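Local structure of 1-acyl-sn-glycerol-3-phosphate acyltransferase (Thermotoga maritima, 5KYM) at residues Asp171-Ala176 / Glu224-Tyr229; Val183-Ile188 / Glu213-Lys218; Asp75-Val80 / Glu143-Gly148; Asn83-Met88 / Trp189-Leu194. The protein catalyses the transfer of an acyl chain to 1-acyl-sn-glycerol 3-phosphate, probably within the membrane bilayer, as an integral membrane HX4D acyltransferase. One frame throughout, in Å; residues are numbered along the deposited sequence.

Interaction 1. Residues Asp171-Ala176 / Glu224-Tyr229; sequences DSLMIA and EELRKY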
loop_
_atom_site.group_PDB
_atom_site.type_symbol
_atom_site.label_atom_id
_atom_site.label_comp_id
_atom_site.label_asym_id
_atom_site.label_seq_id
_atom_site.Cartn_x
_atom_site.Cartn_y
_atom_site.Cartn_z
ATOM N N ASP A 171 -5.254 -17.656 -8.404
ATOM C CA ASP A 171 -3.774 -17.629 -8.325
ATOM C C ASP A 171 -3.200 -16.327 -7.769
ATOM O O ASP A 171 -1.997 -16.102 -7.915
ATOM C CB ASP A 171 -3.090 -18.005 -9.670
ATOM C CG ASP A 171 -3.467 -19.428 -10.171
ATOM O OD1 ASP A 171 -3.693 -20.379 -9.362
ATOM O OD2 ASP A 171 -3.516 -19.608 -11.409
ATOM N N SER A 172 -4.009 -15.501 -7.095
ATOM C CA SER A 172 -3.529 -14.196 -6.603
ATOM C C SER A 172 -2.546 -14.374 -5.441
ATOM O O SER A 172 -1.494 -13.741 -5.412
ATOM C CB SER A 172 -4.669 -13.256 -6.273
ATOM O OG SER A 172 -5.609 -13.766 -5.340
ATOM N N LEU A 173 -2.832 -15.315 -4.542
ATOM C CA LEU A 173 -1.876 -15.672 -3.478
ATOM C C LEU A 173 -0.732 -16.623 -3.826
ATOM O O LEU A 173 0.090 -16.927 -2.987
ATOM C CB LEU A 173 -2.610 -16.140 -2.200
ATOM C CG LEU A 173 -2.899 -14.820 -1.466
ATOM C CD1 LEU A 173 -4.376 -14.606 -1.536
ATOM C CD2 LEU A 173 -2.323 -14.783 -0.072
ATOM N N MET A 174 -0.600 -16.995 -5.064
ATOM C CA MET A 174 0.543 -17.793 -5.453
ATOM C C MET A 174 1.876 -17.206 -4.979
ATOM O O MET A 174 2.755 -17.995 -4.641
ATOM C CB MET A 174 0.556 -18.041 -6.964
ATOM C CG MET A 174 1.420 -19.236 -7.354
ATOM S SD MET A 174 0.957 -20.815 -6.573
ATOM C CE MET A 174 -0.672 -21.150 -7.273
ATOM N N ILE A 175 2.059 -15.887 -4.840
ATOM C CA ILE A 175 3.415 -15.471 -4.418
ATOM C C ILE A 175 3.755 -15.902 -2.999
ATOM O O ILE A 175 4.908 -16.115 -2.677
ATOM C CB ILE A 175 3.761 -13.982 -4.612
ATOM C CG1 ILE A 175 3.034 -13.120 -3.654
ATOM C CG2 ILE A 175 3.462 -13.507 -6.019
ATOM C CD1 ILE A 175 3.533 -11.717 -3.762
ATOM N N ALA A 176 2.737 -16.079 -2.171
ATOM C CA ALA A 176 2.933 -16.601 -0.811
ATOM C C ALA A 176 3.210 -18.109 -0.801
ATOM O O ALA A 176 4.180 -18.584 -0.196
ATOM C CB ALA A 176 1.733 -16.282 0.059
ATOM N N GLU A 224 -5.310 -22.002 -3.458
ATOM C CA GLU A 224 -6.730 -21.726 -3.456
ATOM C C GLU A 224 -7.360 -21.727 -2.071
ATOM O O GLU A 224 -8.343 -21.052 -1.879
ATOM C CB GLU A 224 -7.441 -22.739 -4.356
ATOM C CG GLU A 224 -8.775 -22.303 -4.910
ATOM C CD GLU A 224 -9.817 -23.378 -4.714
ATOM O OE1 GLU A 224 -9.957 -24.224 -5.631
ATOM O OE2 GLU A 224 -10.427 -23.388 -3.597
ATOM N N GLU A 225 -6.797 -22.461 -1.120
ATOM C CA GLU A 225 -7.367 -22.595 0.224
ATOM C C GLU A 225 -6.915 -21.440 1.119
ATOM O O GLU A 225 -7.651 -20.970 1.985
ATOM C CB GLU A 225 -6.983 -23.945 0.821
ATOM C CG GLU A 225 -7.594 -24.249 2.196
ATOM C CD GLU A 225 -6.910 -25.420 2.914
ATOM O OE1 GLU A 225 -6.926 -26.473 2.243
ATOM O OE2 GLU A 225 -6.398 -25.306 4.098
ATOM N N LEU A 226 -5.682 -21.025 0.925
ATOM C CA LEU A 226 -5.063 -19.860 1.594
ATOM C C LEU A 226 -5.762 -18.590 1.209
ATOM O O LEU A 226 -6.054 -17.730 2.057
ATOM C CB LEU A 226 -3.559 -19.755 1.168
ATOM C CG LEU A 226 -2.770 -18.493 1.488
ATOM C CD1 LEU A 226 -2.653 -18.224 2.966
ATOM C CD2 LEU A 226 -1.385 -18.627 0.909
ATOM N N ARG A 227 -6.010 -18.476 -0.096
ATOM C CA ARG A 227 -6.664 -17.304 -0.671
ATOM C C ARG A 227 -8.012 -17.066 -0.078
ATOM O O ARG A 227 -8.346 -15.953 0.285
ATOM C CB ARG A 227 -6.793 -17.426 -2.173
ATOM C CG ARG A 227 -7.311 -16.168 -2.830
ATOM C CD ARG A 227 -7.256 -16.269 -4.338
ATOM N NE ARG A 227 -8.362 -17.143 -4.696
ATOM C CZ ARG A 227 -8.269 -18.274 -5.360
ATOM N NH1 ARG A 227 -7.108 -18.686 -5.840
ATOM N NH2 ARG A 227 -9.370 -18.992 -5.569
ATOM N N LYS A 228 -8.774 -18.140 0.049
ATOM C CA LYS A 228 -10.079 -18.076 0.630
ATOM C C LYS A 228 -10.055 -17.664 2.095
ATOM O O LYS A 228 -11.012 -17.049 2.561
ATOM C CB LYS A 228 -10.817 -19.383 0.365
ATOM C CG LYS A 228 -11.121 -19.564 -1.147
ATOM C CD LYS A 228 -11.714 -18.348 -1.916
ATOM C CE LYS A 228 -13.001 -17.755 -1.280
ATOM N NZ LYS A 228 -14.235 -18.558 -1.603
ATOM N N TYR A 229 -8.977 -17.966 2.815
ATOM C CA TYR A 229 -8.907 -17.737 4.265
ATOM C C TYR A 229 -8.668 -16.275 4.479
ATOM O O TYR A 229 -9.344 -15.589 5.288
ATOM C CB TYR A 229 -7.813 -18.617 4.913
ATOM C CG TYR A 229 -7.635 -18.423 6.399
ATOM C CD1 TYR A 229 -6.741 -17.507 6.883
ATOM C CD2 TYR A 229 -8.292 -19.195 7.318
ATOM C CE1 TYR A 229 -6.592 -17.285 8.234
ATOM C CE2 TYR A 229 -8.120 -19.019 8.672
ATOM C CZ TYR A 229 -7.268 -18.055 9.118
ATOM O OH TYR A 229 -7.022 -17.793 10.462
#
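Arg227 of helix 223-243 lays the aliphatic part of its side chain against Leu173 and Ser172, in the turn that leads into helix 174-177. Its CG stands anti to the backbone N (chi1 -173°), where CD1 of Leu173 meets it at 3.6 Å. The same methyl also rests against CB of Arg227, so one branch of the leucine packs on the root of the arginine, and the two side chains cross obliquely. One carbon further out, CD of Arg227 lies 3.2 Å from OG of Ser172, a contact of carbon with hydroxyl; the polar partner of that hydroxyl is the carbonyl of Lys169. A bend at chi3 (75°) turns NE out of the line of the extended chain. At the far end NH1 of Arg227 comes within 3.3 Å of Asp171 N, but both are donors and do not bond; NH1 instead forms a salt bridge with Glu223, in its own helix. The carboxylate of Asp171 stays back, OD1 being 5.2 Å from NH1 of Arg227. The other branch of Leu173 turns to Leu226: CD2 of Leu173 touches CG of Leu226 at 4.0 Å, the two side chains crossing at about a right angle. CD2 of Leu226 reaches CB of Ala176, also at 4.0 Å, and completes the apolar patch. Glu223 receives a weak bond from Leu173 N as well, so it has partners in both segments. The two elements are thus joined by hydrocarbon packing, with the arginine contributing its methylenes while its charge is paired with a glutamate of its own helix.

Interaction 2. Residues Val183-Ile188 / Glu213-Lys218; sequences VLPVSI and EPVDPK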
loop_
_atom_site.group_PDB
_atom_site.type_symbol
_atom_site.label_atom_id
_atom_site.label_comp_id
_atom_site.label_asym_id
_atom_site.label_seq_id
_atom_site.Cartn_x
_atom_site.Cartn_y
_atom_site.Cartn_z
ATOM N N VAL A 183 1.799 -13.973 5.007
ATOM C CA VAL A 183 0.794 -13.016 4.543
ATOM C C VAL A 183 0.312 -12.219 5.750
ATOM O O VAL A 183 0.086 -12.788 6.829
ATOM C CB VAL A 183 -0.365 -13.788 3.869
ATOM C CG1 VAL A 183 -1.545 -12.890 3.577
ATOM C CG2 VAL A 183 0.151 -14.407 2.593
ATOM N N LEU A 184 0.177 -10.916 5.588
ATOM C CA LEU A 184 -0.298 -10.046 6.693
ATOM C C LEU A 184 -1.584 -9.429 6.149
ATOM O O LEU A 184 -1.518 -8.464 5.397
ATOM C CB LEU A 184 0.736 -8.970 7.094
ATOM C CG LEU A 184 0.279 -7.926 8.110
ATOM C CD1 LEU A 184 0.073 -8.636 9.408
ATOM C CD2 LEU A 184 1.133 -6.699 8.282
ATOM N N PRO A 185 -2.753 -9.990 6.514
ATOM C CA PRO A 185 -3.991 -9.480 5.965
ATOM C C PRO A 185 -4.338 -8.113 6.506
ATOM O O PRO A 185 -4.189 -7.930 7.686
ATOM C CB PRO A 185 -5.025 -10.497 6.425
ATOM C CG PRO A 185 -4.254 -11.711 6.656
ATOM C CD PRO A 185 -2.995 -11.190 7.295
ATOM N N VAL A 186 -4.805 -7.198 5.645
ATOM C CA VAL A 186 -5.122 -5.827 6.054
ATOM C C VAL A 186 -6.443 -5.421 5.483
ATOM O O VAL A 186 -6.675 -5.725 4.372
ATOM C CB VAL A 186 -4.063 -4.830 5.557
ATOM C CG1 VAL A 186 -4.521 -3.405 5.764
ATOM C CG2 VAL A 186 -2.783 -5.078 6.314
ATOM N N SER A 187 -7.278 -4.713 6.225
ATOM C CA SER A 187 -8.540 -4.249 5.698
ATOM C C SER A 187 -8.528 -2.732 5.757
ATOM O O SER A 187 -8.191 -2.141 6.798
ATOM C CB SER A 187 -9.674 -4.752 6.556
ATOM O OG SER A 187 -9.619 -6.141 6.775
ATOM N N ILE A 188 -8.909 -2.100 4.646
ATOM C CA ILE A 188 -8.873 -0.641 4.478
ATOM C C ILE A 188 -10.311 -0.181 4.316
ATOM O O ILE A 188 -11.058 -0.738 3.455
ATOM C CB ILE A 188 -8.166 -0.281 3.186
ATOM C CG1 ILE A 188 -6.693 -0.729 3.227
ATOM C CG2 ILE A 188 -8.273 1.225 2.922
ATOM C CD1 ILE A 188 -5.872 -0.414 1.976
ATOM N N GLU A 213 -3.839 -10.802 12.144
ATOM C CA GLU A 213 -2.754 -11.747 12.506
ATOM C C GLU A 213 -2.132 -12.405 11.277
ATOM O O GLU A 213 -2.870 -12.992 10.437
ATOM C CB GLU A 213 -3.239 -12.867 13.425
ATOM C CG GLU A 213 -3.496 -12.487 14.858
ATOM C CD GLU A 213 -4.484 -13.471 15.403
ATOM O OE1 GLU A 213 -4.234 -14.723 15.463
ATOM O OE2 GLU A 213 -5.572 -12.962 15.668
ATOM N N PRO A 214 -0.779 -12.388 11.209
ATOM C CA PRO A 214 -0.093 -12.986 10.076
ATOM C C PRO A 214 -0.482 -14.453 9.817
ATOM O O PRO A 214 -0.669 -15.214 10.744
ATOM C CB PRO A 214 1.385 -12.848 10.455
ATOM C CG PRO A 214 1.455 -12.409 11.865
ATOM C CD PRO A 214 0.172 -11.720 12.103
ATOM N N VAL A 215 -0.576 -14.806 8.555
ATOM C CA VAL A 215 -0.970 -16.163 8.118
ATOM C C VAL A 215 0.245 -16.876 7.506
ATOM O O VAL A 215 1.002 -16.256 6.795
ATOM C CB VAL A 215 -2.167 -16.070 7.129
ATOM C CG1 VAL A 215 -2.439 -17.343 6.415
ATOM C CG2 VAL A 215 -3.380 -15.717 7.908
ATOM N N ASP A 216 0.413 -18.154 7.830
ATOM C CA ASP A 216 1.508 -18.943 7.339
ATOM C C ASP A 216 0.991 -19.805 6.205
ATOM O O ASP A 216 0.133 -20.644 6.438
ATOM C CB ASP A 216 2.040 -19.849 8.442
ATOM C CG ASP A 216 3.368 -20.538 8.068
ATOM O OD1 ASP A 216 3.702 -20.660 6.870
ATOM O OD2 ASP A 216 4.064 -20.927 9.026
ATOM N N PRO A 217 1.511 -19.635 5.004
ATOM C CA PRO A 217 1.067 -20.441 3.905
ATOM C C PRO A 217 1.288 -21.987 4.101
ATOM O O PRO A 217 0.498 -22.835 3.577
ATOM C CB PRO A 217 1.919 -19.933 2.725
ATOM C CG PRO A 217 2.592 -18.712 3.161
ATOM C CD PRO A 217 2.586 -18.720 4.629
ATOM N N LYS A 218 2.371 -22.309 4.835
ATOM C CA LYS A 218 2.714 -23.647 5.271
ATOM C C LYS A 218 1.479 -24.463 5.761
ATOM O O LYS A 218 1.387 -25.637 5.467
ATOM C CB LYS A 218 3.750 -23.520 6.388
ATOM C CG LYS A 218 4.450 -24.778 6.866
ATOM C CD LYS A 218 5.921 -24.524 7.252
ATOM C CE LYS A 218 6.808 -24.332 6.006
ATOM N NZ LYS A 218 8.258 -24.305 6.351
#
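Val183 and Val215 form a single antiparallel bridge, a hydrogen-bonded pair whose two backbone bonds are Val183 N to Val215 O (3.0 Å) and the straighter Val215 N to Val183 O (2.7 Å, 171° at the hydrogen). The side chain of Val183 leaves from this bridge. Its CB lies 4.4 Å from CB of Val215; CG1, anti to the backbone N (chi1 170°), comes near the carbonyl of Ile79 in the next strand; CG2 packs on Ala176 and Leu173. Val183 O has a second neighbour in Pro214, whose CA makes a CA-H...O contact with it at 3.3 Å. Leu184 and Pro214 lie side by side and point the same way, CD1 of Leu184 touching CD of Pro214 at 4.1 Å. In Pro185 it is CD that meets Glu213 O, while CG faces CG2 of Val215 at 4.3 Å. Further along, Asp216 OD1 accepts from Lys218 N in an Asx turn. The backbone bond of Pro185 O with His212 places the contact just beyond strand 207-211: a single antiparallel bridge that prolongs the 183-189/207-211 pairing of the mixed sheet into the loop before helix 223-243.

Interaction 3. Residues Asp75-Val80 / Glu143-Gly148; sequences DRNFIV and EKLKNG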
loop_
_atom_site.group_PDB
_atom_site.type_symbol
_atom_site.label_atom_id
_atom_site.label_comp_id
_atom_site.label_asym_id
_atom_site.label_seq_id
_atom_site.Cartn_x
_atom_site.Cartn_y
_atom_site.Cartn_z
ATOM N N ASP A 75 11.707 -8.153 12.304
ATOM C CA ASP A 75 12.862 -8.990 11.943
ATOM C C ASP A 75 12.724 -9.809 10.621
ATOM O O ASP A 75 13.621 -10.590 10.287
ATOM C CB ASP A 75 13.225 -9.920 13.141
ATOM N N ARG A 76 11.639 -9.640 9.876
ATOM C CA ARG A 76 11.247 -10.590 8.797
ATOM C C ARG A 76 10.441 -9.855 7.725
ATOM O O ARG A 76 9.778 -8.881 8.042
ATOM C CB ARG A 76 10.400 -11.732 9.398
ATOM C CG ARG A 76 9.804 -12.618 8.362
ATOM C CD ARG A 76 9.445 -14.007 8.786
ATOM N NE ARG A 76 9.832 -15.074 7.844
ATOM C CZ ARG A 76 9.934 -15.021 6.509
ATOM N NH1 ARG A 76 9.722 -13.916 5.801
ATOM N NH2 ARG A 76 10.271 -16.149 5.846
ATOM N N ASN A 77 10.510 -10.258 6.477
ATOM C CA ASN A 77 9.613 -9.647 5.498
ATOM C C ASN A 77 8.243 -10.365 5.490
ATOM O O ASN A 77 8.042 -11.360 6.189
ATOM C CB ASN A 77 10.257 -9.601 4.105
ATOM C CG ASN A 77 10.422 -10.952 3.505
ATOM O OD1 ASN A 77 10.503 -11.930 4.250
ATOM N ND2 ASN A 77 10.446 -11.030 2.155
ATOM N N PHE A 78 7.298 -9.846 4.704
ATOM C CA PHE A 78 5.946 -10.398 4.651
ATOM C C PHE A 78 5.252 -9.934 3.371
ATOM O O PHE A 78 5.827 -9.163 2.598
ATOM C CB PHE A 78 5.147 -10.065 5.936
ATOM C CG PHE A 78 5.278 -8.653 6.380
ATOM C CD1 PHE A 78 4.522 -7.653 5.781
ATOM C CD2 PHE A 78 6.172 -8.296 7.386
ATOM C CE1 PHE A 78 4.674 -6.300 6.189
ATOM C CE2 PHE A 78 6.287 -6.969 7.800
ATOM C CZ PHE A 78 5.542 -5.966 7.211
ATOM N N ILE A 79 4.051 -10.454 3.103
ATOM C CA ILE A 79 3.268 -10.008 1.975
ATOM C C ILE A 79 1.989 -9.403 2.503
ATOM O O ILE A 79 1.159 -10.122 3.012
ATOM C CB ILE A 79 2.900 -11.140 1.041
ATOM C CG1 ILE A 79 4.119 -11.863 0.562
ATOM C CG2 ILE A 79 2.154 -10.570 -0.174
ATOM C CD1 ILE A 79 3.761 -13.251 0.037
ATOM N N VAL A 80 1.830 -8.069 2.369
ATOM C CA VAL A 80 0.613 -7.366 2.835
ATOM C C VAL A 80 -0.430 -7.703 1.816
ATOM O O VAL A 80 -0.200 -7.579 0.643
ATOM C CB VAL A 80 0.803 -5.834 2.999
ATOM C CG1 VAL A 80 -0.480 -5.189 3.496
ATOM C CG2 VAL A 80 1.893 -5.534 3.986
ATOM N N GLU A 143 11.385 -13.808 -6.514
ATOM C CA GLU A 143 12.832 -13.702 -6.339
ATOM C C GLU A 143 13.178 -12.665 -5.276
ATOM O O GLU A 143 13.855 -12.994 -4.287
ATOM C CB GLU A 143 13.522 -13.467 -7.694
ATOM C CG GLU A 143 13.545 -14.661 -8.691
ATOM C CD GLU A 143 13.664 -16.083 -8.073
ATOM O OE1 GLU A 143 14.723 -16.250 -7.406
ATOM O OE2 GLU A 143 12.731 -16.984 -8.272
ATOM N N LYS A 144 12.671 -11.441 -5.443
ATOM C CA LYS A 144 12.722 -10.422 -4.390
ATOM C C LYS A 144 12.260 -10.892 -3.008
ATOM O O LYS A 144 12.929 -10.605 -2.009
ATOM C CB LYS A 144 11.913 -9.181 -4.778
ATOM C CG LYS A 144 12.629 -8.351 -5.786
ATOM C CD LYS A 144 11.788 -7.320 -6.529
ATOM C CE LYS A 144 12.732 -6.543 -7.445
ATOM N NZ LYS A 144 12.035 -5.638 -8.389
ATOM N N LEU A 145 11.147 -11.619 -2.949
ATOM C CA LEU A 145 10.682 -12.182 -1.684
ATOM C C LEU A 145 11.717 -13.055 -1.036
ATOM O O LEU A 145 11.991 -12.875 0.162
ATOM C CB LEU A 145 9.373 -12.927 -1.818
ATOM C CG LEU A 145 8.174 -11.950 -1.751
ATOM C CD1 LEU A 145 6.971 -12.542 -2.487
ATOM C CD2 LEU A 145 7.792 -11.529 -0.364
ATOM N N LYS A 146 12.331 -13.948 -1.826
ATOM C CA LYS A 146 13.394 -14.842 -1.331
ATOM C C LYS A 146 14.606 -14.083 -0.811
ATOM O O LYS A 146 15.191 -14.450 0.194
ATOM C CB LYS A 146 13.786 -15.844 -2.404
ATOM C CG LYS A 146 12.694 -16.859 -2.712
ATOM C CD LYS A 146 12.801 -17.379 -4.160
ATOM C CE LYS A 146 11.986 -18.650 -4.497
ATOM N NZ LYS A 146 12.200 -19.082 -5.926
ATOM N N ASN A 147 14.960 -12.983 -1.435
ATOM C CA ASN A 147 16.061 -12.178 -0.888
ATOM C C ASN A 147 15.658 -11.347 0.329
ATOM O O ASN A 147 16.518 -10.885 1.044
ATOM C CB ASN A 147 16.699 -11.289 -1.971
ATOM C CG ASN A 147 17.117 -12.091 -3.202
ATOM O OD1 ASN A 147 17.518 -13.271 -3.104
ATOM N ND2 ASN A 147 16.988 -11.472 -4.372
ATOM N N GLY A 148 14.373 -11.137 0.567
ATOM C CA GLY A 148 13.914 -10.466 1.801
ATOM C C GLY A 148 13.110 -9.189 1.681
ATOM O O GLY A 148 12.949 -8.485 2.665
#
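Asn77 provides the polar link between the approach to strand 79-82 and the end of helix 137-147. Its ND2 donates to Leu145 O at 3.1 Å, arriving in the carbonyl plane on a lone pair, though the bond is bent (136° at the hydrogen) and the acceptor is tilted from the amide plane. The same nitrogen also bonds to Val149 O. CG of Asn77 sits between its backbone N and carbonyl carbon (chi1 68°), which packs it against Gly148 and lets ND2 reach Leu145 O. CB of Asn77 lies 3.3 Å from Gly148 O. Gly148, with positive phi, closes the helix in a Schellman motif, and its N makes weak bonds back to Lys144 O and Leu145 O. Alongside, Arg76 NH1 donates to Asn77 O at 3.1 Å.

The apolar part belongs to Leu145 and Ile79, whose side chains cross at about a right angle. CD2 of Leu145 touches CG1 of Ile79 at 3.8 Å and also lies against ND2 of Asn77; the CD1 methyls of Leu145 and Ile79 meet at 4.1 Å. An alanine at Asn77 would probably leave Leu145 O and Val149 O without their side-chain donor and the helix end less firmly tied to the segment leading into strand 79-82. One amide thus holds one carbonyl of the last helical turn and one just beyond the helix, beside an aliphatic contact that faces the core.

Interaction 4. Residues Asn83-Met88 / Trp189-Leu194; sequences NHQSLM and WGTYHL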
loop_
_atom_site.group_PDB
_atom_site.type_symbol
_atom_site.label_atom_id
_atom_site.label_comp_id
_atom_site.label_asym_id
_atom_site.label_seq_id
_atom_site.Cartn_x
_atom_site.Cartn_y
_atom_site.Cartn_z
ATOM N N ASN A 83 -7.546 -5.332 0.709
ATOM C CA ASN A 83 -8.583 -4.818 -0.228
ATOM C C ASN A 83 -8.116 -3.467 -0.821
ATOM O O ASN A 83 -7.275 -2.746 -0.234
ATOM C CB ASN A 83 -9.950 -4.680 0.402
ATOM C CG ASN A 83 -9.988 -3.658 1.508
ATOM O OD1 ASN A 83 -9.245 -3.774 2.463
ATOM N ND2 ASN A 83 -10.865 -2.663 1.419
ATOM N N HIS A 84 -8.656 -3.160 -1.991
ATOM C CA HIS A 84 -8.185 -2.015 -2.791
ATOM C C HIS A 84 -9.347 -1.148 -3.243
ATOM O O HIS A 84 -10.291 -1.644 -3.891
ATOM C CB HIS A 84 -7.499 -2.540 -4.031
ATOM C CG HIS A 84 -6.603 -1.559 -4.690
ATOM N ND1 HIS A 84 -6.121 -0.453 -4.051
ATOM C CD2 HIS A 84 -6.098 -1.533 -5.938
ATOM C CE1 HIS A 84 -5.324 0.201 -4.860
ATOM N NE2 HIS A 84 -5.304 -0.423 -6.025
ATOM N N GLN A 85 -9.334 0.113 -2.855
ATOM C CA GLN A 85 -10.495 0.954 -3.134
ATOM C C GLN A 85 -10.142 2.430 -3.356
ATOM O O GLN A 85 -11.026 3.277 -3.302
ATOM C CB GLN A 85 -11.524 0.798 -1.987
ATOM C CG GLN A 85 -11.123 1.458 -0.653
ATOM C CD GLN A 85 -12.187 1.351 0.415
ATOM O OE1 GLN A 85 -12.235 2.184 1.319
ATOM N NE2 GLN A 85 -13.056 0.333 0.313
ATOM N N SER A 86 -8.865 2.726 -3.608
ATOM C CA SER A 86 -8.414 4.084 -3.871
ATOM C C SER A 86 -6.966 4.139 -4.308
ATOM O O SER A 86 -6.197 3.291 -3.937
ATOM C CB SER A 86 -8.609 4.938 -2.616
ATOM O OG SER A 86 -8.082 6.213 -2.839
ATOM N N LEU A 87 -6.570 5.158 -5.041
ATOM C CA LEU A 87 -5.103 5.380 -5.208
ATOM C C LEU A 87 -4.415 5.566 -3.875
ATOM O O LEU A 87 -3.287 5.156 -3.725
ATOM C CB LEU A 87 -4.758 6.596 -6.067
ATOM C CG LEU A 87 -5.194 6.500 -7.553
ATOM C CD1 LEU A 87 -4.767 7.820 -8.223
ATOM C CD2 LEU A 87 -4.737 5.253 -8.361
ATOM N N MET A 88 -5.090 6.182 -2.914
ATOM C CA MET A 88 -4.492 6.471 -1.657
ATOM C C MET A 88 -4.131 5.211 -0.841
ATOM O O MET A 88 -3.392 5.301 0.165
ATOM C CB MET A 88 -5.405 7.398 -0.831
ATOM C CG MET A 88 -5.591 8.798 -1.393
ATOM S SD MET A 88 -4.062 9.680 -1.826
ATOM C CE MET A 88 -3.485 9.978 -0.123
ATOM N N TRP A 189 -10.738 0.798 5.122
ATOM C CA TRP A 189 -12.004 1.423 4.867
ATOM C C TRP A 189 -11.975 2.910 4.971
ATOM O O TRP A 189 -11.536 3.420 5.957
ATOM C CB TRP A 189 -13.008 0.955 5.856
ATOM C CG TRP A 189 -14.375 1.502 5.498
ATOM C CD1 TRP A 189 -15.104 2.390 6.163
ATOM C CD2 TRP A 189 -15.127 1.154 4.338
ATOM N NE1 TRP A 189 -16.279 2.622 5.514
ATOM C CE2 TRP A 189 -16.314 1.884 4.372
ATOM C CE3 TRP A 189 -14.886 0.283 3.264
ATOM C CZ2 TRP A 189 -17.263 1.817 3.372
ATOM C CZ3 TRP A 189 -15.829 0.209 2.263
ATOM C CH2 TRP A 189 -17.004 0.981 2.319
ATOM N N GLY A 190 -12.504 3.600 3.969
ATOM C CA GLY A 190 -12.542 5.078 3.903
ATOM C C GLY A 190 -11.687 5.785 2.831
ATOM O O GLY A 190 -11.935 6.917 2.522
ATOM N N THR A 191 -10.686 5.140 2.287
ATOM C CA THR A 191 -9.930 5.736 1.259
ATOM C C THR A 191 -10.820 5.855 0.023
ATOM O O THR A 191 -10.619 6.757 -0.804
ATOM C CB THR A 191 -8.658 4.948 0.905
ATOM O OG1 THR A 191 -8.975 3.580 0.567
ATOM C CG2 THR A 191 -7.741 4.964 2.006
ATOM N N TYR A 192 -11.794 4.959 -0.112
ATOM C CA TYR A 192 -12.776 5.088 -1.204
ATOM C C TYR A 192 -13.636 6.384 -1.168
ATOM O O TYR A 192 -13.917 6.953 -2.207
ATOM C CB TYR A 192 -13.656 3.827 -1.306
ATOM C CG TYR A 192 -14.877 4.018 -2.137
ATOM C CD1 TYR A 192 -14.817 3.977 -3.534
ATOM C CD2 TYR A 192 -16.091 4.293 -1.560
ATOM C CE1 TYR A 192 -15.935 4.206 -4.330
ATOM C CE2 TYR A 192 -17.232 4.472 -2.355
ATOM C CZ TYR A 192 -17.119 4.415 -3.731
ATOM O OH TYR A 192 -18.191 4.587 -4.515
ATOM N N HIS A 193 -14.027 6.849 0.023
ATOM C CA HIS A 193 -14.754 8.112 0.138
ATOM C C HIS A 193 -13.819 9.284 -0.070
ATOM O O HIS A 193 -14.258 10.345 -0.429
ATOM C CB HIS A 193 -15.489 8.221 1.457
ATOM C CG HIS A 193 -16.184 6.949 1.862
ATOM N ND1 HIS A 193 -16.911 6.182 0.967
ATOM C CD2 HIS A 193 -16.182 6.257 3.033
ATOM C CE1 HIS A 193 -17.359 5.095 1.576
ATOM N NE2 HIS A 193 -16.924 5.115 2.826
ATOM N N LEU A 194 -12.528 9.073 0.110
ATOM C CA LEU A 194 -11.495 10.091 -0.028
ATOM C C LEU A 194 -11.218 10.407 -1.490
ATOM O O LEU A 194 -11.303 11.566 -1.916
ATOM C CB LEU A 194 -10.244 9.574 0.668
ATOM C CG LEU A 194 -9.140 10.478 1.156
ATOM C CD1 LEU A 194 -9.641 11.830 1.595
ATOM C CD2 LEU A 194 -8.475 9.853 2.377
#
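Gln85 OE1 accepts two backbone N-H groups at the start of helix 191-194. Gly190 N, at the N-cap position, approaches at 3.0 Å nearly along the C=O axis; Tyr192 N comes from above the amide plane at 3.2 Å, with the straighter bond (160° at the hydrogen). Beyond CG the glutamine chain is extended (chi2 177°), and its CD lies 3.4 Å from CB of Tyr192. NE2 of Gln85 sits obliquely by CZ3 of the Trp189 ring at 3.4 Å. A leucine in place of Gln85 would probably leave the N-H groups of Gly190 and Tyr192 without this acceptor, loosening the helix start. Outward, CB of Ser86 packs against Thr191 O at 3.3 Å. Ser86 OG caps Met88 N and has a second bond with Ile195 O. Met88 CB meets CG2 of Thr191 at 4.4 Å. Asp89, the end of the HX4D sequence that begins at His84, bonds to ND1 of that histidine, to Gln85 N and to OG1 of Thr191. The contact joins the HX4D loop, between strand 79-82 and helix 89-96, to the end of strand 183-189 and the start of helix 191-194, with helix 38-59 against Met88 and helix 223-243 against Trp189.

Overall arrangement
All four contacts are largely buried, but exposed residues enter at Glu213 and Pro214 in interaction 2 and Gly148 in interaction 3. Interactions 1, 2 and 3 meet one another: Leu226 and Tyr229 pack on Val215, and Ile79 lies against Ile175 and Ala176. Interactions 2 and 3 use neighbouring strands of the mixed sheet, 183-189 and 79-82, and interaction 4 takes up the loop after 79-82 and the short helix after 183-189, Asn83 OD1 reaching Ile188 N. The chemistry follows place: apolar packing where helices cover the sheet in interaction 1, backbone pairing beyond a strand in interaction 2, and side-chain amides at helix ends, the C-terminal one in interaction 3 and the N-terminal one in interaction 4.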